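Long-range contacts in N2152 (PDB 5U22), which probably hydrolyses rare arabinosyl substrates as a family 39 glycoside hydrolase built from a TIM barrel and a beta-sandwich: residues A[98-103]-A[138-143]; A[148-153]-A[184-189]; A[208-213]-A[240-245]. All coordinates share one frame; numbering follows the deposited sequence.

All three contacts lie in the TIM barrel. Contacts 1 and 3 are buried pairings of adjacent parallel strands, each joined through a helix, and they rest on backbone hydrogen bonds and branched or aromatic side chains. Contact 2 is partly buried, joining the short helix 148-151 to the end of strand 180-185 and the loop after it; there a single carboxylate does most of the bonding. Glu143 of contact 1 meets both others, its OE2 probably hydrogen-bonded to Ser184 OG and Asn245 ND2. Contacts 2 and 3 adjoin through neighbouring strands 180-185 and 209-212. Contact 3 has a looser end, where a water lies between Asp208 and Arg240, away from the polar interior reached by His213 and Asn245.

Contact 1: residues A[98-103]-A[138-143]; sequences RVTIEL and NFYGNE
Val99 and Phe139 face each other on adjacent parallel strands of the TIM barrel, the two strands of a beta-alpha-beta unit whose helix is 117-134. Val99 N bonds Asn138 O, and Val99 O in turn accepts Tyr140 N at 2.9 Å; that donor stands well above the carbonyl plane although its N-H is almost straight (173°). The pairing then slips by one residue in a beta bulge: Tyr140 takes helix-like backbone angles, and Ile101 N finds Gly141 O at 3.1 Å. Glycine suits the bulge because its own backbone is stretched beyond what other residues easily adopt. Regular pairing resumes with Glu143 N on Ile101 O at 2.8 Å.

The bulge turns the Tyr140 side chain toward strand 98-102, with CG anti to the backbone N (chi1 -170°). Thr100 OG1 lies 3.2 Å from its CD2 and gives a weak hydrogen bond to Met67 O. At the far side of the ring, Arg98 NH2 approaches CE1 with the guanidinium steeply tilted to the ring (76°), while Arg98 NH1 is held by Gly96 O and Asn65 OD1. Tyr140 OH is satisfied by Asp274.

The apolar side is simpler: Ile101 CD1 packs 3.6 Å from Phe139 CD1, under helix 117-134. On the opposite face, with Thr100, both oxygens of buried Glu143 are engaged, OE1 in a salt bridge with Arg68 and OE2 in hydrogen bonds with Ser184 OG and Asn245 ND2. The last backbone bond joins Leu103 N to Glu143 O at 3.0 Å, and Leu103 CB sits 3.2 Å from the same oxygen.

Contact 2: residues A[148-153]-A[184-189]; sequences PDVTWK and SFSWYE
Pro148 starts the short helix 148-151 and meets the end of strand 180-185 with its ring. Its CG reaches Phe185 CD1 at 4.0 Å, the two side chains crossing at about a right angle, and its CD rests against the carbonyl oxygen of Ser184. Proline fits a first helical turn, where a missing N-H costs nothing, and its O still accepts Trp152 N to close that turn. Phe185 also packs against helix 190-202.

Asp149 carries the polar part of the contact. Its CG lies between the backbone N and the carbonyl carbon (chi1 43°), which swings the carboxylate across to the chain leaving the strand. OD1 uses its syn lone pair to accept Ser186 N at 2.8 Å in a nearly straight bond (173°), and OD2 takes a weak second share of the same N-H. OD2 also receives a weak bond from Trp187 N at 3.4 Å and a salt bridge from Lys192, whose NZ holds Trp187 O as well. Such loops, following the C-terminal ends of the strands, line the mouth of a TIM barrel, where sugars bind in glycoside hydrolases; here the side chain of Ser186 is about 5 Å from a bound bis-tris buffer molecule. OD2 also lies against one face of the Trp187 indole, 3.7 Å above its plane and offset toward the rim. With an alanine in place of Asp149, Ser186 N would probably lose its acceptor and Trp187 N its weaker one, and Lys192 would be left without this counter-charge.

Val150 extends the contact with one methyl: CG2 touches Ser186 CB at 3.6 Å and Trp187 CZ3 at 3.9 Å, while its side chain also meets Trp110.

Contact 3: residues A[208-213]-A[240-245]; sequences DIIAWH and RPITIN. With EDO (1,2-ethanediol), chain E.
Between Ile210 and Ile242 two neighbouring parallel strands of the TIM barrel are tightly joined. Ile210 N donates to Pro241 O at 2.9 Å, and Ile210 O accepts Thr243 N at 2.8 Å in an almost straight bond (175°). Facing the barrel interior, Ala211 CB lies 3.5 Å from Thr243 CG2; a small methyl suits this place beside a branched residue, and Thr243 OG1 is spent on Ser275. On the other side Ile244 sends CD1 over the Trp212 indole, 3.6 Å from the centroid of the five-membered ring, a CH-pi contact close to the ring normal (16°). The indole reaches back because its CG lies between the backbone N and the carbonyl carbon (chi1 68°). Trp212 N makes only a weak bond, to Thr243 O.

Toward the C-terminal end of the pair, His213 NE2 gives a bent, weak bond to Asn245 OD1 at 2.8 Å, in the plane of the imidazole; ND1 is held by Glu147, and Asn245 ND2 by Glu143.

The opposite end is looser and wetter. Asp208 and Arg240 do not touch through their charges: a water lies 2.8 Å from Asp208 OD1 and 3.0 Å from Arg240 NH2. Asp208 is bound more firmly by Arg172 and Ile180 N, and Arg240 by Pro207 O and Ser238 O. A 1,2-ethanediol, probably from the crystallisation liquor, accepts Arg240 NH2 through O1 at 3.3 Å.

Helix 221-235, which links the two strands, covers Ile210, Ile242 and Ile244 with Tyr228, Arg229 and Phe225, while strand 180-185 is hydrogen-bonded along the other edge of strand 209-212.

Contact 1: residues A[98-103]-A[138-143]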
loop_
_atom_site.group_PDB
_atom_site.type_symbol
_atom_site.label_atom_id
_atom_site.label_comp_id
_atom_site.label_asym_id
_atom_site.label_seq_id
_atom_site.Cartn_x
_atom_site.Cartn_y
_atom_site.Cartn_z
ATOM N N ARG A 98 -6.534 -8.508 5.615
ATOM C CA ARG A 98 -7.636 -8.727 4.679
ATOM C C ARG A 98 -7.091 -8.829 3.266
ATOM O O ARG A 98 -5.913 -8.577 3.012
ATOM C CB ARG A 98 -8.687 -7.601 4.717
ATOM C CG ARG A 98 -9.668 -7.714 5.864
ATOM C CD ARG A 98 -9.265 -6.814 6.988
ATOM N NE ARG A 98 -9.377 -5.404 6.637
ATOM C CZ ARG A 98 -8.387 -4.524 6.756
ATOM N NH1 ARG A 98 -7.194 -4.912 7.216
ATOM N NH2 ARG A 98 -8.592 -3.252 6.434
ATOM N N VAL A 99 -7.955 -9.196 2.326
ATOM C CA VAL A 99 -7.518 -9.335 0.941
ATOM C C VAL A 99 -8.614 -8.840 0.002
ATOM O O VAL A 99 -9.797 -9.161 0.177
ATOM C CB VAL A 99 -7.100 -10.782 0.612
ATOM C CG1 VAL A 99 -8.235 -11.783 0.896
ATOM C CG2 VAL A 99 -6.623 -10.868 -0.822
ATOM N N THR A 100 -8.212 -8.044 -0.983
ATOM C CA THR A 100 -9.115 -7.492 -1.987
ATOM C C THR A 100 -9.431 -8.554 -3.035
ATOM O O THR A 100 -8.527 -9.234 -3.530
ATOM C CB THR A 100 -8.456 -6.286 -2.660
ATOM O OG1 THR A 100 -8.156 -5.280 -1.680
ATOM C CG2 THR A 100 -9.346 -5.700 -3.755
ATOM N N ILE A 101 -10.711 -8.680 -3.392
ATOM C CA ILE A 101 -11.147 -9.577 -4.464
ATOM C C ILE A 101 -11.138 -8.827 -5.793
ATOM O O ILE A 101 -12.010 -7.992 -6.046
ATOM C CB ILE A 101 -12.545 -10.131 -4.185
ATOM C CG1 ILE A 101 -12.540 -10.930 -2.885
ATOM C CG2 ILE A 101 -13.009 -10.984 -5.366
ATOM C CD1 ILE A 101 -13.920 -11.184 -2.304
ATOM N N GLU A 102 -10.210 -9.177 -6.681
ATOM C CA GLU A 102 -10.128 -8.545 -8.008
ATOM C C GLU A 102 -10.962 -9.364 -8.990
ATOM O O GLU A 102 -10.496 -10.343 -9.574
ATOM C CB GLU A 102 -8.677 -8.439 -8.463
ATOM C CG GLU A 102 -8.483 -7.605 -9.750
ATOM C CD GLU A 102 -7.109 -7.813 -10.390
ATOM O OE1 GLU A 102 -6.435 -8.806 -10.043
ATOM O OE2 GLU A 102 -6.709 -6.989 -11.241
ATOM N N LEU A 103 -12.220 -8.962 -9.179
ATOM C CA LEU A 103 -13.122 -9.750 -10.017
ATOM C C LEU A 103 -12.677 -9.784 -11.474
ATOM O O LEU A 103 -12.963 -10.762 -12.174
ATOM C CB LEU A 103 -14.548 -9.191 -9.923
ATOM C CG LEU A 103 -15.245 -9.307 -8.566
ATOM C CD1 LEU A 103 -16.518 -8.455 -8.525
ATOM C CD2 LEU A 103 -15.584 -10.759 -8.292
ATOM N N ASN A 138 -12.665 -12.254 5.996
ATOM C CA ASN A 138 -11.513 -11.361 5.941
ATOM C C ASN A 138 -11.246 -10.834 4.536
ATOM O O ASN A 138 -10.098 -10.508 4.201
ATOM C CB ASN A 138 -10.268 -12.041 6.519
ATOM C CG ASN A 138 -9.909 -13.340 5.822
ATOM O OD1 ASN A 138 -10.727 -13.939 5.127
ATOM N ND2 ASN A 138 -8.669 -13.790 6.015
ATOM N N PHE A 139 -12.277 -10.734 3.704
ATOM C CA PHE A 139 -12.131 -10.021 2.450
ATOM C C PHE A 139 -12.321 -8.529 2.684
ATOM O O PHE A 139 -13.101 -8.104 3.542
ATOM C CB PHE A 139 -13.136 -10.523 1.414
ATOM C CG PHE A 139 -13.094 -12.003 1.210
ATOM C CD1 PHE A 139 -12.096 -12.584 0.445
ATOM C CD2 PHE A 139 -14.058 -12.820 1.793
ATOM C CE1 PHE A 139 -12.066 -13.961 0.245
ATOM C CE2 PHE A 139 -14.024 -14.189 1.616
ATOM C CZ PHE A 139 -13.025 -14.763 0.835
ATOM N N TYR A 140 -11.570 -7.741 1.922
ATOM C CA TYR A 140 -11.628 -6.288 1.985
ATOM C C TYR A 140 -12.814 -5.739 1.207
ATOM O O TYR A 140 -13.397 -4.717 1.595
ATOM C CB TYR A 140 -10.329 -5.734 1.416
ATOM C CG TYR A 140 -10.056 -4.257 1.583
ATOM C CD1 TYR A 140 -10.015 -3.661 2.840
ATOM C CD2 TYR A 140 -9.769 -3.467 0.473
ATOM C CE1 TYR A 140 -9.710 -2.304 2.973
ATOM C CE2 TYR A 140 -9.465 -2.127 0.602
ATOM C CZ TYR A 140 -9.445 -1.549 1.845
ATOM O OH TYR A 140 -9.124 -0.212 1.947
ATOM N N GLY A 141 -13.160 -6.392 0.110
ATOM C CA GLY A 141 -14.289 -5.975 -0.699
ATOM C C GLY A 141 -14.234 -6.659 -2.044
ATOM O O GLY A 141 -13.266 -7.347 -2.380
ATOM N N ASN A 142 -15.316 -6.480 -2.798
ATOM C CA ASN A 142 -15.406 -6.922 -4.188
ATOM C C ASN A 142 -15.000 -5.777 -5.109
ATOM O O ASN A 142 -15.688 -4.753 -5.171
ATOM C CB ASN A 142 -16.829 -7.364 -4.544
ATOM C CG ASN A 142 -17.282 -8.598 -3.788
ATOM O OD1 ASN A 142 -18.410 -8.659 -3.281
ATOM N ND2 ASN A 142 -16.416 -9.584 -3.715
ATOM N N GLU A 143 -13.913 -5.961 -5.847
ATOM C CA GLU A 143 -13.415 -4.953 -6.774
ATOM C C GLU A 143 -13.918 -5.294 -8.171
ATOM O O GLU A 143 -13.619 -6.371 -8.694
ATOM C CB GLU A 143 -11.888 -4.904 -6.722
ATOM C CG GLU A 143 -11.264 -3.799 -7.553
ATOM C CD GLU A 143 -9.745 -3.854 -7.542
ATOM O OE1 GLU A 143 -9.175 -4.872 -7.075
ATOM O OE2 GLU A 143 -9.123 -2.876 -8.006
#

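Contact 2: residues A[148-153]-A[184-189]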
loop_
_atom_site.group_PDB
_atom_site.type_symbol
_atom_site.label_atom_id
_atom_site.label_comp_id
_atom_site.label_asym_id
_atom_site.label_seq_id
_atom_site.Cartn_x
_atom_site.Cartn_y
_atom_site.Cartn_z
ATOM N N PRO A 148 -9.817 0.269 -16.037
ATOM C CA PRO A 148 -10.701 0.443 -17.196
ATOM C C PRO A 148 -10.151 1.436 -18.197
ATOM O O PRO A 148 -10.453 1.326 -19.396
ATOM C CB PRO A 148 -12.004 0.935 -16.559
ATOM C CG PRO A 148 -11.543 1.639 -15.286
ATOM C CD PRO A 148 -10.425 0.773 -14.792
ATOM N N ASP A 149 -9.334 2.396 -17.736
ATOM C CA ASP A 149 -8.707 3.366 -18.623
ATOM C C ASP A 149 -7.655 2.729 -19.517
ATOM O O ASP A 149 -7.177 3.385 -20.450
ATOM C CB ASP A 149 -8.109 4.550 -17.822
ATOM C CG ASP A 149 -7.367 4.129 -16.547
ATOM O OD1 ASP A 149 -7.388 2.941 -16.171
ATOM O OD2 ASP A 149 -6.767 5.028 -15.907
ATOM N N VAL A 150 -7.315 1.467 -19.268
ATOM C CA VAL A 150 -6.422 0.699 -20.116
ATOM C C VAL A 150 -7.157 -0.440 -20.814
ATOM O O VAL A 150 -6.881 -0.735 -21.980
ATOM C CB VAL A 150 -5.229 0.158 -19.296
ATOM C CG1 VAL A 150 -4.357 -0.775 -20.135
ATOM C CG2 VAL A 150 -4.398 1.295 -18.762
ATOM N N THR A 151 -8.126 -1.069 -20.136
ATOM C CA THR A 151 -8.642 -2.359 -20.582
ATOM C C THR A 151 -10.092 -2.366 -21.040
ATOM O O THR A 151 -10.497 -3.338 -21.680
ATOM C CB THR A 151 -8.503 -3.412 -19.474
ATOM O OG1 THR A 151 -9.245 -3.001 -18.311
ATOM C CG2 THR A 151 -7.053 -3.603 -19.130
ATOM N N TRP A 152 -10.891 -1.345 -20.734
ATOM C CA TRP A 152 -12.267 -1.364 -21.209
ATOM C C TRP A 152 -12.340 -0.863 -22.648
ATOM O O TRP A 152 -11.709 0.133 -23.004
ATOM C CB TRP A 152 -13.191 -0.533 -20.315
ATOM C CG TRP A 152 -14.605 -0.863 -20.692
ATOM C CD1 TRP A 152 -15.411 -0.169 -21.550
ATOM C CD2 TRP A 152 -15.321 -2.048 -20.335
ATOM N NE1 TRP A 152 -16.609 -0.828 -21.707
ATOM C CE2 TRP A 152 -16.581 -1.984 -20.971
ATOM C CE3 TRP A 152 -15.029 -3.150 -19.518
ATOM C CZ2 TRP A 152 -17.548 -2.969 -20.806
ATOM C CZ3 TRP A 152 -15.991 -4.133 -19.360
ATOM C CH2 TRP A 152 -17.232 -4.041 -20.007
ATOM N N LYS A 153 -13.121 -1.559 -23.477
ATOM C CA LYS A 153 -13.263 -1.238 -24.895
ATOM C C LYS A 153 -14.737 -1.054 -25.222
ATOM O O LYS A 153 -15.561 -1.896 -24.853
ATOM C CB LYS A 153 -12.676 -2.346 -25.778
ATOM C CG LYS A 153 -11.207 -2.668 -25.522
ATOM C CD LYS A 153 -10.310 -1.433 -25.660
ATOM C CE LYS A 153 -8.856 -1.772 -25.312
ATOM N NZ LYS A 153 -7.980 -0.566 -25.302
ATOM N N SER A 184 -10.614 1.720 -9.913
ATOM C CA SER A 184 -9.338 1.034 -10.156
ATOM C C SER A 184 -8.588 1.580 -11.376
ATOM O O SER A 184 -7.925 0.826 -12.091
ATOM C CB SER A 184 -9.542 -0.479 -10.289
ATOM O OG SER A 184 -10.360 -0.963 -9.231
ATOM N N PHE A 185 -8.656 2.895 -11.593
ATOM C CA PHE A 185 -7.942 3.522 -12.700
ATOM C C PHE A 185 -6.458 3.174 -12.661
ATOM O O PHE A 185 -5.847 3.090 -11.590
ATOM C CB PHE A 185 -8.042 5.046 -12.637
ATOM C CG PHE A 185 -9.423 5.606 -12.788
ATOM C CD1 PHE A 185 -10.272 5.174 -13.778
ATOM C CD2 PHE A 185 -9.842 6.639 -11.952
ATOM C CE1 PHE A 185 -11.530 5.737 -13.920
ATOM C CE2 PHE A 185 -11.104 7.200 -12.084
ATOM C CZ PHE A 185 -11.945 6.750 -13.076
ATOM N N SER A 186 -5.861 3.035 -13.850
ATOM C CA SER A 186 -4.418 2.818 -13.921
ATOM C C SER A 186 -3.638 4.036 -13.437
ATOM O O SER A 186 -2.558 3.899 -12.843
ATOM C CB SER A 186 -4.003 2.476 -15.341
ATOM O OG SER A 186 -2.612 2.270 -15.383
ATOM N N TRP A 187 -4.139 5.232 -13.716
ATOM C CA TRP A 187 -3.524 6.445 -13.208
ATOM C C TRP A 187 -4.616 7.442 -12.860
ATOM O O TRP A 187 -5.717 7.407 -13.417
ATOM C CB TRP A 187 -2.531 7.061 -14.210
ATOM C CG TRP A 187 -3.180 7.573 -15.463
ATOM C CD1 TRP A 187 -3.650 8.841 -15.693
ATOM C CD2 TRP A 187 -3.438 6.829 -16.655
ATOM N NE1 TRP A 187 -4.191 8.925 -16.959
ATOM C CE2 TRP A 187 -4.066 7.705 -17.572
ATOM C CE3 TRP A 187 -3.197 5.505 -17.042
ATOM C CZ2 TRP A 187 -4.458 7.297 -18.846
ATOM C CZ3 TRP A 187 -3.588 5.098 -18.311
ATOM C CH2 TRP A 187 -4.212 5.992 -19.198
ATOM N N TYR A 188 -4.301 8.328 -11.923
ATOM C CA TYR A 188 -5.261 9.336 -11.504
ATOM C C TYR A 188 -5.259 10.508 -12.481
ATOM O O TYR A 188 -4.197 10.991 -12.892
ATOM C CB TYR A 188 -4.938 9.826 -10.090
ATOM C CG TYR A 188 -6.000 10.759 -9.567
ATOM C CD1 TYR A 188 -7.060 10.276 -8.811
ATOM C CD2 TYR A 188 -5.960 12.116 -9.860
ATOM C CE1 TYR A 188 -8.057 11.137 -8.344
ATOM C CE2 TYR A 188 -6.939 12.979 -9.408
ATOM C CZ TYR A 188 -7.985 12.483 -8.649
ATOM O OH TYR A 188 -8.955 13.348 -8.204
ATOM N N GLU A 189 -6.452 10.971 -12.847
ATOM C CA GLU A 189 -6.599 12.245 -13.543
ATOM C C GLU A 189 -7.923 12.857 -13.103
ATOM O O GLU A 189 -8.911 12.143 -12.934
ATOM C CB GLU A 189 -6.529 12.062 -15.066
ATOM C CG GLU A 189 -6.399 13.352 -15.841
ATOM C CD GLU A 189 -7.738 14.013 -16.088
ATOM O OE1 GLU A 189 -8.706 13.276 -16.394
ATOM O OE2 GLU A 189 -7.825 15.262 -15.966
#

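Contact 3: residues A[208-213]-A[240-245]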
loop_
_atom_site.group_PDB
_atom_site.type_symbol
_atom_site.label_atom_id
_atom_site.label_comp_id
_atom_site.label_asym_id
_atom_site.label_seq_id
_atom_site.Cartn_x
_atom_site.Cartn_y
_atom_site.Cartn_z
ATOM N N ASP A 208 -17.868 1.854 -2.149
ATOM C CA ASP A 208 -17.622 2.050 -0.725
ATOM C C ASP A 208 -16.181 2.444 -0.458
ATOM O O ASP A 208 -15.905 3.191 0.490
ATOM C CB ASP A 208 -17.957 0.782 0.035
ATOM C CG ASP A 208 -19.363 0.348 -0.199
ATOM O OD1 ASP A 208 -20.262 1.207 -0.054
ATOM O OD2 ASP A 208 -19.561 -0.826 -0.561
ATOM N N ILE A 209 -15.255 1.936 -1.267
ATOM C CA ILE A 209 -13.830 2.219 -1.151
ATOM C C ILE A 209 -13.357 2.661 -2.530
ATOM O O ILE A 209 -13.513 1.916 -3.509
ATOM C CB ILE A 209 -13.034 0.989 -0.671
ATOM C CG1 ILE A 209 -13.678 0.370 0.579
ATOM C CG2 ILE A 209 -11.582 1.370 -0.392
ATOM C CD1 ILE A 209 -13.092 -0.991 0.976
ATOM N N ILE A 210 -12.803 3.874 -2.614
ATOM C CA ILE A 210 -12.329 4.421 -3.882
ATOM C C ILE A 210 -10.947 3.853 -4.170
ATOM O O ILE A 210 -10.109 3.729 -3.272
ATOM C CB ILE A 210 -12.320 5.962 -3.838
ATOM C CG1 ILE A 210 -12.212 6.562 -5.244
ATOM C CG2 ILE A 210 -11.195 6.490 -2.943
ATOM C CD1 ILE A 210 -13.512 6.435 -6.047
ATOM N N ALA A 211 -10.700 3.486 -5.425
ATOM C CA ALA A 211 -9.471 2.799 -5.783
ATOM C C ALA A 211 -8.878 3.392 -7.050
ATOM O O ALA A 211 -9.592 3.623 -8.031
ATOM C CB ALA A 211 -9.725 1.297 -6.016
ATOM N N TRP A 212 -7.567 3.613 -7.027
ATOM C CA TRP A 212 -6.805 3.829 -8.249
ATOM C C TRP A 212 -5.372 3.393 -7.996
ATOM O O TRP A 212 -5.008 3.012 -6.878
ATOM C CB TRP A 212 -6.866 5.286 -8.719
ATOM C CG TRP A 212 -6.185 6.326 -7.871
ATOM C CD1 TRP A 212 -4.879 6.752 -7.971
ATOM C CD2 TRP A 212 -6.790 7.123 -6.841
ATOM N NE1 TRP A 212 -4.643 7.751 -7.048
ATOM C CE2 TRP A 212 -5.795 7.998 -6.346
ATOM C CE3 TRP A 212 -8.077 7.176 -6.285
ATOM C CZ2 TRP A 212 -6.044 8.914 -5.310
ATOM C CZ3 TRP A 212 -8.332 8.093 -5.271
ATOM C CH2 TRP A 212 -7.315 8.953 -4.792
ATOM N N HIS A 213 -4.560 3.459 -9.046
ATOM C CA HIS A 213 -3.183 2.992 -9.006
ATOM C C HIS A 213 -2.224 4.168 -9.085
ATOM O O HIS A 213 -2.527 5.198 -9.694
ATOM C CB HIS A 213 -2.927 2.019 -10.148
ATOM C CG HIS A 213 -3.786 0.800 -10.078
ATOM N ND1 HIS A 213 -3.931 -0.078 -11.131
ATOM C CD2 HIS A 213 -4.554 0.314 -9.071
ATOM C CE1 HIS A 213 -4.751 -1.050 -10.773
ATOM N NE2 HIS A 213 -5.149 -0.833 -9.531
ATOM N N ARG A 240 -14.894 8.816 1.341
ATOM C CA ARG A 240 -14.663 7.390 1.126
ATOM C C ARG A 240 -13.258 7.001 1.578
ATOM O O ARG A 240 -12.315 7.779 1.403
ATOM C CB ARG A 240 -14.814 7.023 -0.352
ATOM C CG ARG A 240 -16.193 7.281 -0.949
ATOM C CD ARG A 240 -17.232 6.696 -0.038
ATOM N NE ARG A 240 -18.473 6.290 -0.686
ATOM C CZ ARG A 240 -19.611 6.971 -0.617
ATOM N NH1 ARG A 240 -19.662 8.135 0.030
ATOM N NH2 ARG A 240 -20.701 6.494 -1.201
ATOM N N PRO A 241 -13.094 5.803 2.151
ATOM C CA PRO A 241 -11.742 5.249 2.324
ATOM C C PRO A 241 -11.075 5.092 0.971
ATOM O O PRO A 241 -11.726 4.760 -0.023
ATOM C CB PRO A 241 -11.985 3.877 2.968
ATOM C CG PRO A 241 -13.395 3.903 3.462
ATOM C CD PRO A 241 -14.143 4.882 2.612
ATOM N N ILE A 242 -9.758 5.304 0.949
ATOM C CA ILE A 242 -8.961 5.242 -0.271
ATOM C C ILE A 242 -8.107 3.984 -0.241
ATOM O O ILE A 242 -7.413 3.724 0.748
ATOM C CB ILE A 242 -8.065 6.481 -0.420
ATOM C CG1 ILE A 242 -8.908 7.752 -0.492
ATOM C CG2 ILE A 242 -7.153 6.338 -1.639
ATOM C CD1 ILE A 242 -8.074 9.017 -0.414
ATOM N N THR A 243 -8.122 3.226 -1.336
ATOM C CA THR A 243 -7.192 2.120 -1.506
ATOM C C THR A 243 -6.374 2.335 -2.775
ATOM O O THR A 243 -6.925 2.407 -3.879
ATOM C CB THR A 243 -7.920 0.766 -1.507
ATOM O OG1 THR A 243 -6.955 -0.278 -1.618
ATOM C CG2 THR A 243 -8.932 0.616 -2.636
ATOM N N ILE A 244 -5.058 2.484 -2.614
ATOM C CA ILE A 244 -4.168 2.597 -3.764
ATOM C C ILE A 244 -3.615 1.203 -3.996
ATOM O O ILE A 244 -2.540 0.870 -3.495
ATOM C CB ILE A 244 -3.047 3.630 -3.531
ATOM C CG1 ILE A 244 -3.651 4.986 -3.157
ATOM C CG2 ILE A 244 -2.161 3.778 -4.774
ATOM C CD1 ILE A 244 -4.674 5.508 -4.170
ATOM N N ASN A 245 -4.354 0.362 -4.725
ATOM C CA ASN A 245 -4.101 -1.065 -4.620
ATOM C C ASN A 245 -3.123 -1.575 -5.664
ATOM O O ASN A 245 -2.976 -2.792 -5.810
ATOM C CB ASN A 245 -5.417 -1.873 -4.617
ATOM C CG ASN A 245 -6.301 -1.623 -5.824
ATOM O OD1 ASN A 245 -5.843 -1.154 -6.868
ATOM N ND2 ASN A 245 -7.579 -1.971 -5.694
HETATM C C1 EDO E . -23.640 8.984 -0.094
HETATM O O1 EDO E . -23.223 7.742 0.481
HETATM C C2 EDO E . -22.480 9.925 -0.333
HETATM O O2 EDO E . -22.948 11.206 -0.748
HETATM O O HOH W 1 -21.022 3.529 -1.397
#